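PDB 2CVI: 75aa long hypothetical regulatory protein AsnC from Pyrococcus horikoshii, which is of unknown function but self-associates and, as a lone Lrp/AsnC-type ligand-binding domain, may sense small effector molecules. Local coordinates for residues A[4-10]-A[38-44]; A[24-28]-A[55-59]. All blocks are in the same frame, centred on the assembly; numbering follows the deposited sequence.

How the interactions relate
In an alpha+beta sandwich a sheet must cohere and also carry its helices, and the two contacts illustrate one task each. Interaction 1 joins the neighbouring central strands of the sheet; interaction 2 ties the loop entering edge strand 28-33 to helix 49-59, which covers one sheet face. Their centres lie 12 Å apart and their segments cross along the chain. They meet in the core, where Ile6 CD1 packs on Phe55 CE2 at 3.7 Å and Val44 CG1 on Val28 CG2 at 4.0 Å. The potassium ion belongs to interaction 2, held by backbone oxygens of the 24-28 loop and Leu23, while the side chain of Val44 in interaction 1 is about 9 Å from it.

Interaction 1. Residues A[4-10]-A[38-44]; sequences AFILMVT and YDLIVKV
Adjacent antiparallel strands show how one backbone pairing can serve two different sheet faces. Residues 4-10 and 40-44 are extended, with Asp39 departing to phi/psi -97/-28 where a bulge forms; the axes of the two strands approach to 4.6 Å at 159°. Ala4-Val44, Ile6-Val42 and Met8-Leu40 are hydrogen-bonded pairs (Ile6 N to Val42 O 2.8 Å, Ala4 N to Val44 O 2.9 Å), whereas Phe5-Lys43 and Leu7-Ile41 are non-hydrogen-bonded. Met8 marks the break in this register. Its N donates to Leu40 O (2.8 Å), while its O accepts from both Asp39 N (2.8 Å) and Leu40 N (3.2 Å), making a classic beta bulge. Beyond it, Thr10 N donates to Asp39 OD2 at 2.9 Å. The extended mtt side chain of Met8 carries CE to 3.6 Å from Val42 CG2, on the face shared with Ala4, Ile6, Leu40 and Val44. These are the two central strands of a ferredoxin-like beta-alpha-beta-beta-alpha-beta fold, the unit of dimeric alpha-beta barrels, and this face lies beneath helices 15-23 and 49-59. Leu7 belongs to the other face, with Phe5, Ile41 and Lys43. In its mm rotamer it puts CD1 3.3 Å from Ile41 CG1, and its CB sits 3.5 Å from the centroid of the Tyr38 ring, a CH-pi contact nearly along the ring normal. Tyr38 (chi1 m, chi2 -83°) also approaches Val9, CD1 to CG2 at 4.0 Å. Further along, Lys43 CG lies over the Phe5 ring, 4.0 Å from its centroid, and Lys43 NZ hydrogen-bonds Tyr32 OH of the second subunit, whose ring meets Phe5 edge-to-face.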
loop_
_atom_site.group_PDB
_atom_site.type_symbol
_atom_site.label_atom_id
_atom_site.label_comp_id
_atom_site.label_asym_id
_atom_site.label_seq_id
_atom_site.Cartn_x
_atom_site.Cartn_y
_atom_site.Cartn_z
ATOM N N ALA A 4 -9.854 -1.538 1.215
ATOM C CA ALA A 4 -8.764 -2.218 1.915
ATOM C C ALA A 4 -7.576 -2.464 1.008
ATOM O O ALA A 4 -7.705 -2.472 -0.204
ATOM C CB ALA A 4 -9.275 -3.582 2.481
ATOM N N PHE A 5 -6.405 -2.618 1.611
ATOM C CA PHE A 5 -5.210 -2.969 0.864
ATOM C C PHE A 5 -4.817 -4.360 1.328
ATOM O O PHE A 5 -4.720 -4.609 2.536
ATOM C CB PHE A 5 -4.064 -2.010 1.175
ATOM C CG PHE A 5 -4.180 -0.710 0.468
ATOM C CD1 PHE A 5 -3.596 -0.537 -0.789
ATOM C CD2 PHE A 5 -4.930 0.318 1.022
ATOM C CE1 PHE A 5 -3.764 0.622 -1.495
ATOM C CE2 PHE A 5 -5.122 1.515 0.343
ATOM C CZ PHE A 5 -4.539 1.678 -0.937
ATOM N N ILE A 6 -4.641 -5.268 0.377
ATOM C CA ILE A 6 -4.236 -6.632 0.723
ATOM C C ILE A 6 -2.758 -6.775 0.323
ATOM O O ILE A 6 -2.432 -6.596 -0.866
ATOM C CB ILE A 6 -5.067 -7.684 -0.037
ATOM C CG1 ILE A 6 -6.575 -7.524 0.211
ATOM C CG2 ILE A 6 -4.629 -9.100 0.479
ATOM C CD1 ILE A 6 -7.424 -8.440 -0.683
ATOM N N LEU A 7 -1.881 -7.055 1.283
ATOM C CA LEU A 7 -0.445 -7.217 1.033
ATOM C C LEU A 7 -0.219 -8.705 0.868
ATOM O O LEU A 7 -0.657 -9.486 1.711
ATOM C CB LEU A 7 0.380 -6.655 2.208
ATOM C CG LEU A 7 0.469 -5.142 2.508
ATOM C CD1 LEU A 7 1.281 -4.442 1.456
ATOM C CD2 LEU A 7 -0.906 -4.524 2.699
ATOM N N MET A 8 0.464 -9.099 -0.204
ATOM C CA MET A 8 0.632 -10.506 -0.525
ATOM C C MET A 8 2.045 -10.994 -0.705
ATOM O O MET A 8 2.901 -10.274 -1.230
ATOM C CB MET A 8 -0.114 -10.828 -1.821
ATOM C CG MET A 8 -1.580 -10.297 -1.866
ATOM S SD MET A 8 -2.335 -10.831 -3.415
ATOM C CE MET A 8 -4.063 -10.214 -3.162
ATOM N N VAL A 9 2.268 -12.243 -0.267
ATOM C CA VAL A 9 3.539 -12.961 -0.460
ATOM C C VAL A 9 3.181 -13.950 -1.554
ATOM O O VAL A 9 2.170 -14.646 -1.496
ATOM C CB VAL A 9 3.981 -13.718 0.801
ATOM C CG1 VAL A 9 5.209 -14.598 0.470
ATOM C CG2 VAL A 9 4.274 -12.766 1.906
ATOM N N THR A 10 3.959 -14.002 -2.622
ATOM C CA THR A 10 3.651 -14.934 -3.681
ATOM C C THR A 10 4.869 -15.776 -4.010
ATOM O O THR A 10 5.992 -15.400 -3.675
ATOM C CB THR A 10 3.239 -14.225 -4.991
ATOM O OG1 THR A 10 4.365 -13.518 -5.521
ATOM C CG2 THR A 10 2.132 -13.220 -4.771
ATOM N N TYR A 38 6.547 -7.536 1.245
ATOM C CA TYR A 38 5.541 -8.198 0.439
ATOM C C TYR A 38 5.887 -8.070 -1.040
ATOM O O TYR A 38 6.693 -7.206 -1.431
ATOM C CB TYR A 38 4.176 -7.574 0.720
ATOM C CG TYR A 38 3.707 -7.813 2.146
ATOM C CD1 TYR A 38 3.077 -9.009 2.499
ATOM C CD2 TYR A 38 3.928 -6.861 3.130
ATOM C CE1 TYR A 38 2.677 -9.258 3.826
ATOM C CE2 TYR A 38 3.529 -7.093 4.464
ATOM C CZ TYR A 38 2.910 -8.283 4.786
ATOM O OH TYR A 38 2.500 -8.490 6.079
ATOM N N ASP A 39 5.292 -8.941 -1.847
ATOM C CA ASP A 39 5.502 -8.995 -3.289
ATOM C C ASP A 39 4.482 -8.291 -4.133
ATOM O O ASP A 39 4.763 -7.908 -5.281
ATOM C CB ASP A 39 5.543 -10.464 -3.738
ATOM C CG ASP A 39 6.618 -11.247 -3.022
ATOM O OD1 ASP A 39 7.807 -10.863 -3.156
ATOM O OD2 ASP A 39 6.286 -12.241 -2.351
ATOM N N LEU A 40 3.264 -8.206 -3.599
ATOM C CA LEU A 40 2.179 -7.587 -4.343
ATOM C C LEU A 40 1.284 -6.828 -3.391
ATOM O O LEU A 40 1.069 -7.258 -2.266
ATOM C CB LEU A 40 1.350 -8.680 -5.075
ATOM C CG LEU A 40 0.220 -8.364 -6.067
ATOM C CD1 LEU A 40 0.739 -7.464 -7.186
ATOM C CD2 LEU A 40 -0.331 -9.681 -6.645
ATOM N N ILE A 41 0.798 -5.667 -3.826
ATOM C CA ILE A 41 -0.143 -4.885 -3.024
ATOM C C ILE A 41 -1.358 -4.646 -3.908
ATOM O O ILE A 41 -1.238 -4.198 -5.041
ATOM C CB ILE A 41 0.386 -3.530 -2.633
ATOM C CG1 ILE A 41 1.557 -3.683 -1.694
ATOM C CG2 ILE A 41 -0.768 -2.719 -1.905
ATOM C CD1 ILE A 41 2.122 -2.366 -1.261
ATOM N N VAL A 42 -2.534 -4.935 -3.375
ATOM C CA VAL A 42 -3.758 -4.774 -4.140
ATOM C C VAL A 42 -4.757 -3.933 -3.350
ATOM O O VAL A 42 -4.878 -4.075 -2.123
ATOM C CB VAL A 42 -4.344 -6.161 -4.475
ATOM C CG1 VAL A 42 -3.196 -7.077 -4.979
ATOM C CG2 VAL A 42 -5.044 -6.774 -3.286
ATOM N N LYS A 43 -5.416 -2.993 -4.024
ATOM C CA LYS A 43 -6.424 -2.148 -3.376
ATOM C C LYS A 43 -7.756 -2.737 -3.814
ATOM O O LYS A 43 -8.021 -2.886 -5.008
ATOM C CB LYS A 43 -6.368 -0.654 -3.815
ATOM C CG LYS A 43 -7.293 0.258 -2.957
ATOM C CD LYS A 43 -7.331 1.735 -3.433
ATOM C CE LYS A 43 -8.097 2.619 -2.456
ATOM N NZ LYS A 43 -8.389 3.937 -3.115
ATOM N N VAL A 44 -8.591 -3.080 -2.838
ATOM C CA VAL A 44 -9.920 -3.617 -3.123
ATOM C C VAL A 44 -11.007 -2.777 -2.464
ATOM O O VAL A 44 -10.787 -2.078 -1.469
ATOM C CB VAL A 44 -10.094 -5.048 -2.587
ATOM C CG1 VAL A 44 -9.156 -5.993 -3.280
ATOM C CG2 VAL A 44 -9.847 -5.077 -1.108
#

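Interaction 2. Residues A[24-28]-A[55-59]; sequences AMPEV and FITEK. With K (potassium ion), chain C.
Where a loop leads into an edge strand, a helix above the sheet can hold it through a few long side chains. Here residues 24-28 contain a type I beta turn from Met25 to Val28, closed by Val28 N to Met25 O at 3.0 Å, and face helical residues 55-59, which include a wider pi-type turn. The facing backbones stay well apart, with CA-CA 8.4 Å for Glu27-Phe55 and 9.7 Å for Met25-Lys59. Phe55 (chi1 t, chi2 87°) comes first, its ring reaching the loop: CZ lies 3.7 Å from Val28 CG2, and CE1 is 3.7 Å from Met25 SD. The latter is an oblique Met-aromatic contact, sulfur to ring centroid 4.8 Å, made by Met25 as an extended mtt rotamer. Ile56 packs on strand 2-10 through Ile6. One turn after Phe55, Lys59 (chi1 t, chi2 142°) stretches alongside it, placing CE 3.6 Å from Met25 SD and NZ 3.3 Å from Glu27 OE1, a salt bridge with a weak hydrogen bond. A water links Glu27 OE2 (2.6 Å) to Lys59 NZ (3.1 Å). The same turn binds potassium through Met25 O (2.7 Å) and Val28 O (2.5 Å), joined by the carbonyl of Leu23. Ion binding therefore depends on backbone shape rather than on particular side chains, and the length of the Glu27-Lys59 pair suggests that packing on Phe55 contributes much of the hold on the helix.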
loop_
_atom_site.group_PDB
_atom_site.type_symbol
_atom_site.label_atom_id
_atom_site.label_comp_id
_atom_site.label_asym_id
_atom_site.label_seq_id
_atom_site.Cartn_x
_atom_site.Cartn_y
_atom_site.Cartn_z
ATOM N N ALA A 24 -8.403 -8.458 -13.070
ATOM C CA ALA A 24 -9.617 -8.781 -13.822
ATOM C C ALA A 24 -10.816 -8.950 -12.903
ATOM O O ALA A 24 -11.957 -8.958 -13.342
ATOM C CB ALA A 24 -9.399 -10.042 -14.649
ATOM N N MET A 25 -10.545 -9.065 -11.600
ATOM C CA MET A 25 -11.653 -9.252 -10.658
ATOM C C MET A 25 -12.324 -7.931 -10.352
ATOM O O MET A 25 -11.671 -6.910 -10.115
ATOM C CB MET A 25 -11.162 -9.893 -9.355
ATOM C CG MET A 25 -10.582 -11.267 -9.528
ATOM S SD MET A 25 -9.810 -11.912 -8.048
ATOM C CE MET A 25 -9.224 -13.520 -8.677
ATOM N N PRO A 26 -13.659 -7.925 -10.321
ATOM C CA PRO A 26 -14.340 -6.668 -10.048
ATOM C C PRO A 26 -13.999 -5.942 -8.734
ATOM O O PRO A 26 -13.996 -4.725 -8.678
ATOM C CB PRO A 26 -15.825 -7.047 -10.205
ATOM C CG PRO A 26 -15.859 -8.449 -9.828
ATOM C CD PRO A 26 -14.614 -9.043 -10.448
ATOM N N GLU A 27 -13.675 -6.702 -7.703
ATOM C CA GLU A 27 -13.335 -6.098 -6.430
ATOM C C GLU A 27 -11.985 -5.373 -6.453
ATOM O O GLU A 27 -11.759 -4.472 -5.649
ATOM C CB GLU A 27 -13.234 -7.167 -5.350
ATOM C CG GLU A 27 -14.539 -7.862 -5.024
ATOM C CD GLU A 27 -14.862 -9.024 -5.946
ATOM O OE1 GLU A 27 -14.074 -9.334 -6.896
ATOM O OE2 GLU A 27 -15.928 -9.628 -5.689
ATOM N N VAL A 28 -11.088 -5.824 -7.332
ATOM C CA VAL A 28 -9.740 -5.297 -7.392
ATOM C C VAL A 28 -9.660 -4.037 -8.223
ATOM O O VAL A 28 -9.951 -4.066 -9.435
ATOM C CB VAL A 28 -8.754 -6.350 -7.917
ATOM C CG1 VAL A 28 -7.361 -5.734 -8.068
ATOM C CG2 VAL A 28 -8.718 -7.528 -6.953
ATOM N N PHE A 55 -13.623 -12.619 0.036
ATOM C CA PHE A 55 -12.632 -12.447 -1.020
ATOM C C PHE A 55 -11.268 -12.947 -0.548
ATOM O O PHE A 55 -10.573 -13.660 -1.283
ATOM C CB PHE A 55 -12.547 -10.965 -1.380
ATOM C CG PHE A 55 -11.603 -10.664 -2.501
ATOM C CD1 PHE A 55 -12.049 -10.724 -3.816
ATOM C CD2 PHE A 55 -10.262 -10.351 -2.256
ATOM C CE1 PHE A 55 -11.174 -10.469 -4.876
ATOM C CE2 PHE A 55 -9.362 -10.095 -3.323
ATOM C CZ PHE A 55 -9.836 -10.156 -4.629
ATOM N N ILE A 56 -10.874 -12.550 0.662
ATOM C CA ILE A 56 -9.583 -12.924 1.216
ATOM C C ILE A 56 -9.445 -14.411 1.501
ATOM O O ILE A 56 -8.410 -14.994 1.196
ATOM C CB ILE A 56 -9.347 -12.147 2.548
ATOM C CG1 ILE A 56 -9.124 -10.662 2.237
ATOM C CG2 ILE A 56 -8.160 -12.741 3.332
ATOM C CD1 ILE A 56 -9.055 -9.787 3.467
ATOM N N THR A 57 -10.464 -15.041 2.073
ATOM C CA THR A 57 -10.270 -16.451 2.412
ATOM C C THR A 57 -10.729 -17.439 1.339
ATOM O O THR A 57 -10.158 -18.546 1.223
ATOM C CB THR A 57 -10.910 -16.762 3.767
ATOM O OG1 THR A 57 -12.319 -16.716 3.602
ATOM C CG2 THR A 57 -10.485 -15.728 4.853
ATOM N N GLU A 58 -11.685 -17.044 0.510
ATOM C CA GLU A 58 -12.124 -17.923 -0.572
ATOM C C GLU A 58 -11.539 -17.614 -1.942
ATOM O O GLU A 58 -10.912 -18.476 -2.547
ATOM C CB GLU A 58 -13.635 -17.925 -0.717
ATOM C CG GLU A 58 -14.386 -18.196 0.579
ATOM C CD GLU A 58 -15.901 -18.191 0.369
ATOM O OE1 GLU A 58 -16.663 -17.859 1.302
ATOM O OE2 GLU A 58 -16.346 -18.536 -0.738
ATOM N N LYS A 59 -11.755 -16.396 -2.431
ATOM C CA LYS A 59 -11.269 -16.064 -3.772
ATOM C C LYS A 59 -9.760 -16.169 -3.909
ATOM O O LYS A 59 -9.270 -16.700 -4.895
ATOM C CB LYS A 59 -11.736 -14.669 -4.173
ATOM C CG LYS A 59 -11.669 -14.422 -5.675
ATOM C CD LYS A 59 -12.869 -13.583 -6.102
ATOM C CE LYS A 59 -13.022 -13.466 -7.601
ATOM N NZ LYS A 59 -14.080 -12.441 -7.939
HETATM K K K C . -10.868 -4.799 -11.622
HETATM O O HOH W 1 -13.278 -6.274 -13.253
HETATM O O HOH W 2 -16.126 -12.256 -5.625
#